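Local atomic coordinates of inactivation-no-after-potential D protein (PDB entry 2QKT), a protein that probably serves as a scaffold that gathers signalling proteins of fruit-fly vision, using peptide-binding PDZ domains of which this is the fifth. Residues 23-28 with 47-52; 6-11 with 77-82; 2-7 with 42-47. All blocks are in the same frame, centred on the assembly; numbering follows the deposited sequence.

In the fold
The three contacts belong to one PDZ domain and all reach its antiparallel sheet. Contact 2 is the most buried. It pairs strands 2-9 and 76-83 and turns valine, leucine and methionine inward. Contact 1 is partly buried and pairs strands 26-32 and 49-53, with an Asx-bonded turn on one flank and a disulfide cysteine on the other face. Strands 49-53 and 76-83 are neighbours, so contacts 1 and 2 lie in one sheet, on opposite sides of the chain's centre. Contact 3 is also partly buried. It shares strand 2-9 with contact 2 but sets it against the end of helix 38-43, by apolar packing and a water bridge rather than by direct hydrogen bonds.

Contact 1 (23-28 with 47-52); sequences NEIGCT and GDIITK
Ile49 packs against Asn23 and Ile25 where strands 26-32 and 49-53 of the PDZ sheet run antiparallel. Cys27 and Ile50 form the hydrogen-bonded pair: Cys27 N gives to Ile50 O at 3.0 Å, and Ile50 N gives to Cys27 O at 2.9 Å. From CB of Ile49, CG2 runs to 3.8 Å from Ile25 CG1. The other branch has CG1 anti to the carbonyl carbon (chi1 -50°), which carries it to the amide of Asn23. CG1 is 3.8 Å from Asn23 ND2. The tip, CD1, is almost equally far from both ends of that amide, 3.4 Å from Asn23 ND2 and 3.5 Å from Asn23 OD1.

The amide is held by bonds of its own. Asn23 OD1 accepts from Ile25 N at 2.9 Å, in the carbonyl plane and on a lone pair, making an Asx turn. Asn23 ND2 gives a more bent bond to Thr28 OG1. An alanine at Asn23 would probably cost the type I turn its Asx bond, leave Thr28 OG1 without this donor and deprive the tip of Ile49 of the amide it packs on.

On the other face Cys27 is disulfide-bonded to Cys66, and Ile50 reaches Leu20 and Phe70. The chemistry is thus divided: on one face an amide bonded within its own segment packs on aliphatic groups, while on the other a covalent bond ties the strand to Cys66.

Contact 2 (6-11 with 77-82); sequences VDLMKK and VSMEVT
The carboxylate of Asp7 meets Ser78 through its OD1 end, which lies 3.1 Å from Ser78 CB. Ser78 OG is 3.7 Å from Asp7 OD1, so the closer touch is to CB. The pair sits on the outer face of the PDZ sheet, where strands 2-9 and 76-83 run antiparallel.

The opposite face carries Val6, Leu8, Val77 and Met79. Leu8 and Val77 lie side by side and point the same way. Leu8 has CG between its backbone N and carbonyl carbon (chi1 61°), and from there CD1 reaches 3.7 Å from Val77 CB. Val6 and Met79 are also alongside each other. The methionine chain bends at its last torsion and lays CE 4.1 Å from Val6 CG1. Helix 38-43 covers this apolar face, with Glu39 and Ile40 on Leu8.

Four backbone bonds join the strands. Val6 N gives to Met79 O, and Met79 N gives back to Val6 O. Leu8 N gives to Val77 O. The fourth bond is the shortest and runs from Val77 N to Leu8 O at 2.6 Å.

Contact 3 (2-7 with 42-47); sequences EKFNVD and SKLQRG
This is strand-to-helix-end packing in the PDZ fold: Phe4 and Val6 of strand 2-9 lie against Lys43 and Leu44, where helix 38-43 ends and the chain turns toward strand 49-53. No direct hydrogen bond joins the two segments. The contact is made mostly by apolar groups, with two backbone carbonyls and one bridging water.

Phe4 carries much of it. Its CG sits between the backbone N and the carbonyl carbon (chi1 61°), and the ring reaches across to the helix end. The far corner of the ring does the touching. CZ is 3.2 Å from Lys43 O, and the oxygen approaches obliquely. Leu44 CD2 comes to the edge of the ring, near its plane, 4.1 Å from Phe4 CZ. Within the strand, Val6 CG2 also lies at the ring edge, in plane.

Val6 CG2 fills the next place along. It is 4.2 Å from Leu44 CG and 4.1 Å from Lys43 CB. The lysine chain slides past Val6 in the opposite direction, and its CD rests 3.9 Å from Asn5 O. Its aliphatic part thus passes Val6 and Asn5 O, while the ammonium group goes on to a water.

Lys43 O also accepts a weak hydrogen bond from Arg83, so this carbonyl at the helix end meets both an aromatic ring and a positive charge. At the other end of the contact the lysine bends at chi4 (60°). Lys43 NZ gives to a water at 3.0 Å, and the same water accepts from Asp7 N, also at 3.0 Å.

Contact 1 (23-28 with 47-52)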
loop_
_atom_site.group_PDB
_atom_site.type_symbol
_atom_site.label_atom_id
_atom_site.label_comp_id
_atom_site.label_asym_id
_atom_site.label_seq_id
_atom_site.Cartn_x
_atom_site.Cartn_y
_atom_site.Cartn_z
ATOM N N ASN A 23 4.611 -1.182 -10.072
ATOM C CA ASN A 23 5.695 -1.553 -10.975
ATOM C C ASN A 23 6.164 -0.308 -11.705
ATOM O O ASN A 23 5.383 0.616 -11.930
ATOM C CB ASN A 23 5.221 -2.603 -11.987
ATOM C CG ASN A 23 6.357 -3.090 -12.878
ATOM O OD1 ASN A 23 6.782 -2.396 -13.812
ATOM N ND2 ASN A 23 6.869 -4.282 -12.577
ATOM N N GLU A 24 7.435 -0.275 -12.071
ATOM C CA GLU A 24 7.985 0.885 -12.759
ATOM C C GLU A 24 7.108 1.336 -13.932
ATOM O O GLU A 24 6.897 2.534 -14.128
ATOM C CB GLU A 24 9.394 0.585 -13.281
ATOM C CG GLU A 24 10.012 1.745 -14.044
ATOM C CD GLU A 24 11.269 1.354 -14.796
ATOM O OE1 GLU A 24 11.646 0.164 -14.763
ATOM O OE2 GLU A 24 11.875 2.241 -15.436
ATOM N N ILE A 25 6.593 0.384 -14.708
ATOM C CA ILE A 25 5.784 0.740 -15.870
ATOM C C ILE A 25 4.290 0.426 -15.757
ATOM O O ILE A 25 3.591 0.362 -16.767
ATOM C CB ILE A 25 6.344 0.058 -17.142
ATOM C CG1 ILE A 25 6.158 -1.459 -17.040
ATOM C CG2 ILE A 25 7.841 0.398 -17.288
ATOM C CD1 ILE A 25 6.548 -2.224 -18.297
ATOM N N GLY A 26 3.803 0.236 -14.533
ATOM C CA GLY A 26 2.386 -0.050 -14.347
ATOM C C GLY A 26 2.037 -0.746 -13.040
ATOM O O GLY A 26 2.577 -0.415 -11.981
ATOM N N CYS A 27 1.125 -1.711 -13.119
ATOM C CA CYS A 27 0.698 -2.480 -11.954
ATOM C C CYS A 27 0.931 -3.966 -12.192
ATOM O O CYS A 27 0.321 -4.568 -13.075
ATOM C CB CYS A 27 -0.785 -2.241 -11.680
ATOM S SG CYS A 27 -1.205 -0.489 -11.347
ATOM N N THR A 28 1.819 -4.551 -11.399
ATOM C CA THR A 28 2.138 -5.967 -11.513
ATOM C C THR A 28 1.001 -6.800 -10.934
ATOM O O THR A 28 0.359 -6.392 -9.955
ATOM C CB THR A 28 3.407 -6.321 -10.702
ATOM O OG1 THR A 28 4.527 -5.593 -11.213
ATOM C CG2 THR A 28 3.689 -7.820 -10.784
ATOM N N GLY A 47 3.137 -11.762 -12.318
ATOM C CA GLY A 47 4.320 -11.170 -12.915
ATOM C C GLY A 47 3.983 -10.291 -14.104
ATOM O O GLY A 47 4.785 -9.434 -14.481
ATOM N N ASP A 48 2.817 -10.504 -14.709
ATOM C CA ASP A 48 2.407 -9.672 -15.837
ATOM C C ASP A 48 2.181 -8.256 -15.322
ATOM O O ASP A 48 1.791 -8.063 -14.168
ATOM C CB ASP A 48 1.114 -10.192 -16.486
ATOM C CG ASP A 48 1.312 -11.516 -17.203
ATOM O OD1 ASP A 48 2.477 -11.883 -17.449
ATOM O OD2 ASP A 48 0.310 -12.174 -17.542
ATOM N N ILE A 49 2.440 -7.271 -16.176
ATOM C CA ILE A 49 2.285 -5.875 -15.795
ATOM C C ILE A 49 1.193 -5.213 -16.622
ATOM O O ILE A 49 1.261 -5.198 -17.851
ATOM C CB ILE A 49 3.588 -5.092 -16.038
ATOM C CG1 ILE A 49 4.772 -5.834 -15.408
ATOM C CG2 ILE A 49 3.450 -3.683 -15.460
ATOM C CD1 ILE A 49 6.126 -5.223 -15.747
ATOM N N ILE A 50 0.186 -4.683 -15.946
ATOM C CA ILE A 50 -0.896 -3.982 -16.619
ATOM C C ILE A 50 -0.352 -2.571 -16.834
ATOM O O ILE A 50 -0.078 -1.864 -15.864
ATOM C CB ILE A 50 -2.144 -3.898 -15.732
ATOM C CG1 ILE A 50 -2.652 -5.303 -15.413
ATOM C CG2 ILE A 50 -3.218 -3.080 -16.437
ATOM C CD1 ILE A 50 -3.839 -5.323 -14.486
ATOM N N THR A 51 -0.189 -2.170 -18.093
ATOM C CA THR A 51 0.353 -0.846 -18.407
ATOM C C THR A 51 -0.696 0.207 -18.735
ATOM O O THR A 51 -0.422 1.402 -18.689
ATOM C CB THR A 51 1.328 -0.928 -19.581
ATOM O OG1 THR A 51 0.660 -1.515 -20.707
ATOM C CG2 THR A 51 2.531 -1.777 -19.210
ATOM N N LYS A 52 -1.893 -0.238 -19.087
ATOM C CA LYS A 52 -2.970 0.687 -19.393
ATOM C C LYS A 52 -4.274 0.008 -19.016
ATOM O O LYS A 52 -4.466 -1.191 -19.267
ATOM C CB LYS A 52 -2.997 1.071 -20.890
ATOM C CG LYS A 52 -4.085 2.115 -21.198
ATOM C CD LYS A 52 -4.354 2.337 -22.684
ATOM C CE LYS A 52 -3.291 3.155 -23.374
ATOM N NZ LYS A 52 -3.973 4.326 -24.004
#

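Contact 2 (6-11 with 77-82)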
loop_
_atom_site.group_PDB
_atom_site.type_symbol
_atom_site.label_atom_id
_atom_site.label_comp_id
_atom_site.label_asym_id
_atom_site.label_seq_id
_atom_site.Cartn_x
_atom_site.Cartn_y
_atom_site.Cartn_z
ATOM N N VAL A 6 -5.987 -7.671 -23.073
ATOM C CA VAL A 6 -6.994 -8.509 -22.458
ATOM C C VAL A 6 -8.265 -7.691 -22.335
ATOM O O VAL A 6 -8.258 -6.589 -21.787
ATOM C CB VAL A 6 -6.570 -8.990 -21.065
ATOM C CG1 VAL A 6 -7.690 -9.817 -20.446
ATOM C CG2 VAL A 6 -5.297 -9.819 -21.163
ATOM N N ASP A 7 -9.351 -8.240 -22.860
ATOM C CA ASP A 7 -10.645 -7.582 -22.821
ATOM C C ASP A 7 -11.674 -8.580 -22.310
ATOM O O ASP A 7 -11.723 -9.718 -22.770
ATOM C CB ASP A 7 -11.018 -7.104 -24.226
ATOM C CG ASP A 7 -10.069 -6.039 -24.742
ATOM O OD1 ASP A 7 -10.200 -4.865 -24.338
ATOM O OD2 ASP A 7 -9.169 -6.380 -25.537
ATOM N N LEU A 8 -12.487 -8.146 -21.353
ATOM C CA LEU A 8 -13.506 -9.005 -20.773
ATOM C C LEU A 8 -14.659 -8.128 -20.281
ATOM O O LEU A 8 -14.497 -6.918 -20.119
ATOM C CB LEU A 8 -12.895 -9.827 -19.626
ATOM C CG LEU A 8 -12.308 -9.102 -18.416
ATOM C CD1 LEU A 8 -13.439 -8.533 -17.576
ATOM C CD2 LEU A 8 -11.495 -10.084 -17.582
ATOM N N MET A 9 -15.817 -8.734 -20.053
ATOM C CA MET A 9 -16.990 -8.001 -19.595
ATOM C C MET A 9 -17.221 -8.391 -18.135
ATOM O O MET A 9 -17.448 -9.561 -17.852
ATOM C CB MET A 9 -18.195 -8.414 -20.437
ATOM C CG MET A 9 -19.220 -7.332 -20.613
ATOM S SD MET A 9 -18.523 -5.989 -21.591
ATOM C CE MET A 9 -17.865 -6.907 -22.985
ATOM N N LYS A 10 -17.168 -7.436 -17.208
ATOM C CA LYS A 10 -17.376 -7.794 -15.806
ATOM C C LYS A 10 -18.840 -8.135 -15.538
ATOM O O LYS A 10 -19.741 -7.534 -16.129
ATOM C CB LYS A 10 -16.939 -6.660 -14.874
ATOM C CG LYS A 10 -16.099 -7.165 -13.709
ATOM C CD LYS A 10 -15.973 -6.153 -12.592
ATOM C CE LYS A 10 -16.569 -6.694 -11.291
ATOM N NZ LYS A 10 -17.989 -7.092 -11.469
ATOM N N LYS A 11 -19.079 -9.132 -14.691
ATOM C CA LYS A 11 -20.446 -9.492 -14.339
ATOM C C LYS A 11 -20.649 -8.967 -12.928
ATOM O O LYS A 11 -19.738 -9.040 -12.097
ATOM C CB LYS A 11 -20.644 -11.005 -14.343
ATOM C CG LYS A 11 -20.147 -11.687 -15.598
ATOM C CD LYS A 11 -20.368 -13.183 -15.502
ATOM C CE LYS A 11 -19.358 -13.933 -16.347
ATOM N NZ LYS A 11 -19.969 -14.733 -17.454
ATOM N N VAL A 77 -13.914 -4.484 -19.626
ATOM C CA VAL A 77 -12.658 -4.100 -19.025
ATOM C C VAL A 77 -11.603 -4.328 -20.086
ATOM O O VAL A 77 -11.507 -5.414 -20.643
ATOM C CB VAL A 77 -12.344 -4.969 -17.804
ATOM C CG1 VAL A 77 -10.966 -4.655 -17.284
ATOM C CG2 VAL A 77 -13.387 -4.758 -16.732
ATOM N N SER A 78 -10.821 -3.296 -20.362
ATOM C CA SER A 78 -9.783 -3.367 -21.371
ATOM C C SER A 78 -8.403 -3.108 -20.773
ATOM O O SER A 78 -8.154 -2.048 -20.199
ATOM C CB SER A 78 -10.084 -2.346 -22.463
ATOM O OG SER A 78 -8.895 -1.711 -22.896
ATOM N N MET A 79 -7.505 -4.070 -20.915
ATOM C CA MET A 79 -6.164 -3.920 -20.365
ATOM C C MET A 79 -5.071 -4.151 -21.395
ATOM O O MET A 79 -5.214 -4.995 -22.284
ATOM C CB MET A 79 -5.912 -4.941 -19.254
ATOM C CG MET A 79 -6.891 -4.970 -18.103
ATOM S SD MET A 79 -6.513 -6.404 -17.043
ATOM C CE MET A 79 -8.019 -7.326 -17.210
ATOM N N GLU A 80 -3.981 -3.402 -21.265
ATOM C CA GLU A 80 -2.815 -3.600 -22.109
ATOM C C GLU A 80 -1.790 -4.181 -21.131
ATOM O O GLU A 80 -1.579 -3.642 -20.036
ATOM C CB GLU A 80 -2.357 -2.276 -22.740
ATOM C CG GLU A 80 -3.194 -1.940 -23.987
ATOM C CD GLU A 80 -2.818 -0.630 -24.635
ATOM O OE1 GLU A 80 -1.654 -0.198 -24.498
ATOM O OE2 GLU A 80 -3.678 -0.043 -25.319
ATOM N N VAL A 81 -1.174 -5.292 -21.520
ATOM C CA VAL A 81 -0.246 -5.995 -20.647
ATOM C C VAL A 81 1.129 -6.302 -21.229
ATOM O O VAL A 81 1.270 -6.565 -22.422
ATOM C CB VAL A 81 -0.898 -7.332 -20.187
ATOM C CG1 VAL A 81 0.015 -8.080 -19.220
ATOM C CG2 VAL A 81 -2.256 -7.046 -19.543
ATOM N N THR A 82 2.141 -6.251 -20.367
ATOM C CA THR A 82 3.506 -6.575 -20.743
ATOM C C THR A 82 3.947 -7.751 -19.886
ATOM O O THR A 82 3.738 -7.757 -18.665
ATOM C CB THR A 82 4.478 -5.402 -20.506
ATOM O OG1 THR A 82 4.238 -4.374 -21.477
ATOM C CG2 THR A 82 5.919 -5.878 -20.602
#

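Contact 3 (2-7 with 42-47)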
loop_
_atom_site.group_PDB
_atom_site.type_symbol
_atom_site.label_atom_id
_atom_site.label_comp_id
_atom_site.label_asym_id
_atom_site.label_seq_id
_atom_site.Cartn_x
_atom_site.Cartn_y
_atom_site.Cartn_z
ATOM N N GLU A 2 6.796 -10.042 -23.878
ATOM C CA GLU A 2 5.601 -10.133 -24.713
ATOM C C GLU A 2 4.591 -9.061 -24.333
ATOM O O GLU A 2 4.430 -8.750 -23.154
ATOM C CB GLU A 2 4.949 -11.504 -24.544
ATOM C CG GLU A 2 5.748 -12.658 -25.100
ATOM C CD GLU A 2 5.189 -13.995 -24.676
ATOM O OE1 GLU A 2 3.947 -14.156 -24.706
ATOM O OE2 GLU A 2 5.997 -14.887 -24.328
ATOM N N LYS A 3 3.913 -8.493 -25.325
ATOM C CA LYS A 3 2.899 -7.475 -25.067
ATOM C C LYS A 3 1.597 -7.913 -25.712
ATOM O O LYS A 3 1.565 -8.240 -26.899
ATOM C CB LYS A 3 3.315 -6.118 -25.639
ATOM C CG LYS A 3 4.492 -5.488 -24.936
ATOM C CD LYS A 3 4.749 -4.086 -25.457
ATOM C CE LYS A 3 5.833 -3.412 -24.641
ATOM N NZ LYS A 3 6.132 -2.037 -25.115
ATOM N N PHE A 4 0.522 -7.908 -24.935
ATOM C CA PHE A 4 -0.770 -8.332 -25.448
ATOM C C PHE A 4 -1.906 -7.593 -24.753
ATOM O O PHE A 4 -1.680 -6.844 -23.794
ATOM C CB PHE A 4 -0.906 -9.851 -25.273
ATOM C CG PHE A 4 -0.850 -10.319 -23.836
ATOM C CD1 PHE A 4 -2.007 -10.382 -23.067
ATOM C CD2 PHE A 4 0.363 -10.694 -23.251
ATOM C CE1 PHE A 4 -1.964 -10.812 -21.735
ATOM C CE2 PHE A 4 0.415 -11.123 -21.917
ATOM C CZ PHE A 4 -0.755 -11.182 -21.161
ATOM N N ASN A 5 -3.126 -7.786 -25.240
ATOM C CA ASN A 5 -4.267 -7.120 -24.642
ATOM C C ASN A 5 -5.261 -8.109 -24.086
ATOM O O ASN A 5 -5.358 -9.244 -24.546
ATOM C CB ASN A 5 -4.968 -6.220 -25.661
ATOM C CG ASN A 5 -4.056 -5.148 -26.201
ATOM O OD1 ASN A 5 -3.409 -4.429 -25.441
ATOM N ND2 ASN A 5 -4.004 -5.026 -27.519
ATOM N N VAL A 6 -5.987 -7.671 -23.073
ATOM C CA VAL A 6 -6.994 -8.509 -22.458
ATOM C C VAL A 6 -8.265 -7.691 -22.335
ATOM O O VAL A 6 -8.258 -6.589 -21.787
ATOM C CB VAL A 6 -6.570 -8.990 -21.065
ATOM C CG1 VAL A 6 -7.690 -9.817 -20.446
ATOM C CG2 VAL A 6 -5.297 -9.819 -21.163
ATOM N N ASP A 7 -9.351 -8.240 -22.860
ATOM C CA ASP A 7 -10.645 -7.582 -22.821
ATOM C C ASP A 7 -11.674 -8.580 -22.310
ATOM O O ASP A 7 -11.723 -9.718 -22.770
ATOM C CB ASP A 7 -11.018 -7.104 -24.226
ATOM C CG ASP A 7 -10.069 -6.039 -24.742
ATOM O OD1 ASP A 7 -10.200 -4.865 -24.338
ATOM O OD2 ASP A 7 -9.169 -6.380 -25.537
ATOM N N SER A 42 -7.091 -17.538 -19.227
ATOM C CA SER A 42 -6.481 -17.773 -20.531
ATOM C C SER A 42 -5.276 -16.946 -20.892
ATOM O O SER A 42 -4.427 -17.410 -21.658
ATOM C CB SER A 42 -7.495 -17.572 -21.653
ATOM O OG SER A 42 -8.293 -18.715 -21.844
ATOM N N LYS A 43 -5.178 -15.730 -20.373
ATOM C CA LYS A 43 -4.048 -14.929 -20.797
ATOM C C LYS A 43 -3.178 -14.296 -19.717
ATOM O O LYS A 43 -2.082 -13.818 -20.024
ATOM C CB LYS A 43 -4.546 -13.824 -21.739
ATOM C CG LYS A 43 -5.605 -14.213 -22.769
ATOM C CD LYS A 43 -5.828 -13.070 -23.746
ATOM C CE LYS A 43 -7.124 -13.219 -24.506
ATOM N NZ LYS A 43 -8.263 -13.250 -23.538
ATOM N N LEU A 44 -3.636 -14.281 -18.470
ATOM C CA LEU A 44 -2.850 -13.651 -17.414
ATOM C C LEU A 44 -2.153 -14.573 -16.427
ATOM O O LEU A 44 -2.666 -15.634 -16.053
ATOM C CB LEU A 44 -3.712 -12.656 -16.640
ATOM C CG LEU A 44 -4.156 -11.418 -17.423
ATOM C CD1 LEU A 44 -5.223 -10.662 -16.626
ATOM C CD2 LEU A 44 -2.946 -10.531 -17.716
ATOM N N GLN A 45 -0.978 -14.127 -15.995
ATOM C CA GLN A 45 -0.148 -14.839 -15.036
ATOM C C GLN A 45 0.506 -13.867 -14.067
ATOM O O GLN A 45 0.640 -12.676 -14.359
ATOM C CB GLN A 45 0.951 -15.613 -15.764
ATOM C CG GLN A 45 0.471 -16.842 -16.497
ATOM C CD GLN A 45 1.575 -17.482 -17.315
ATOM O OE1 GLN A 45 2.758 -17.241 -17.083
ATOM N NE2 GLN A 45 1.189 -18.327 -18.260
ATOM N N ARG A 46 0.910 -14.386 -12.912
ATOM C CA ARG A 46 1.582 -13.575 -11.911
ATOM C C ARG A 46 2.837 -13.028 -12.574
ATOM O O ARG A 46 3.514 -13.738 -13.327
ATOM C CB ARG A 46 1.969 -14.428 -10.697
ATOM C CG ARG A 46 0.787 -15.052 -9.973
ATOM C CD ARG A 46 1.244 -15.827 -8.739
ATOM N NE ARG A 46 0.119 -16.405 -8.011
ATOM C CZ ARG A 46 -0.669 -17.365 -8.487
ATOM N NH1 ARG A 46 -0.455 -17.876 -9.696
ATOM N NH2 ARG A 46 -1.671 -17.820 -7.749
ATOM N N GLY A 47 3.137 -11.762 -12.318
ATOM C CA GLY A 47 4.320 -11.170 -12.915
ATOM C C GLY A 47 3.983 -10.291 -14.104
ATOM O O GLY A 47 4.785 -9.434 -14.481
HETATM O O HOH W 1 -9.062 -10.615 -24.622
#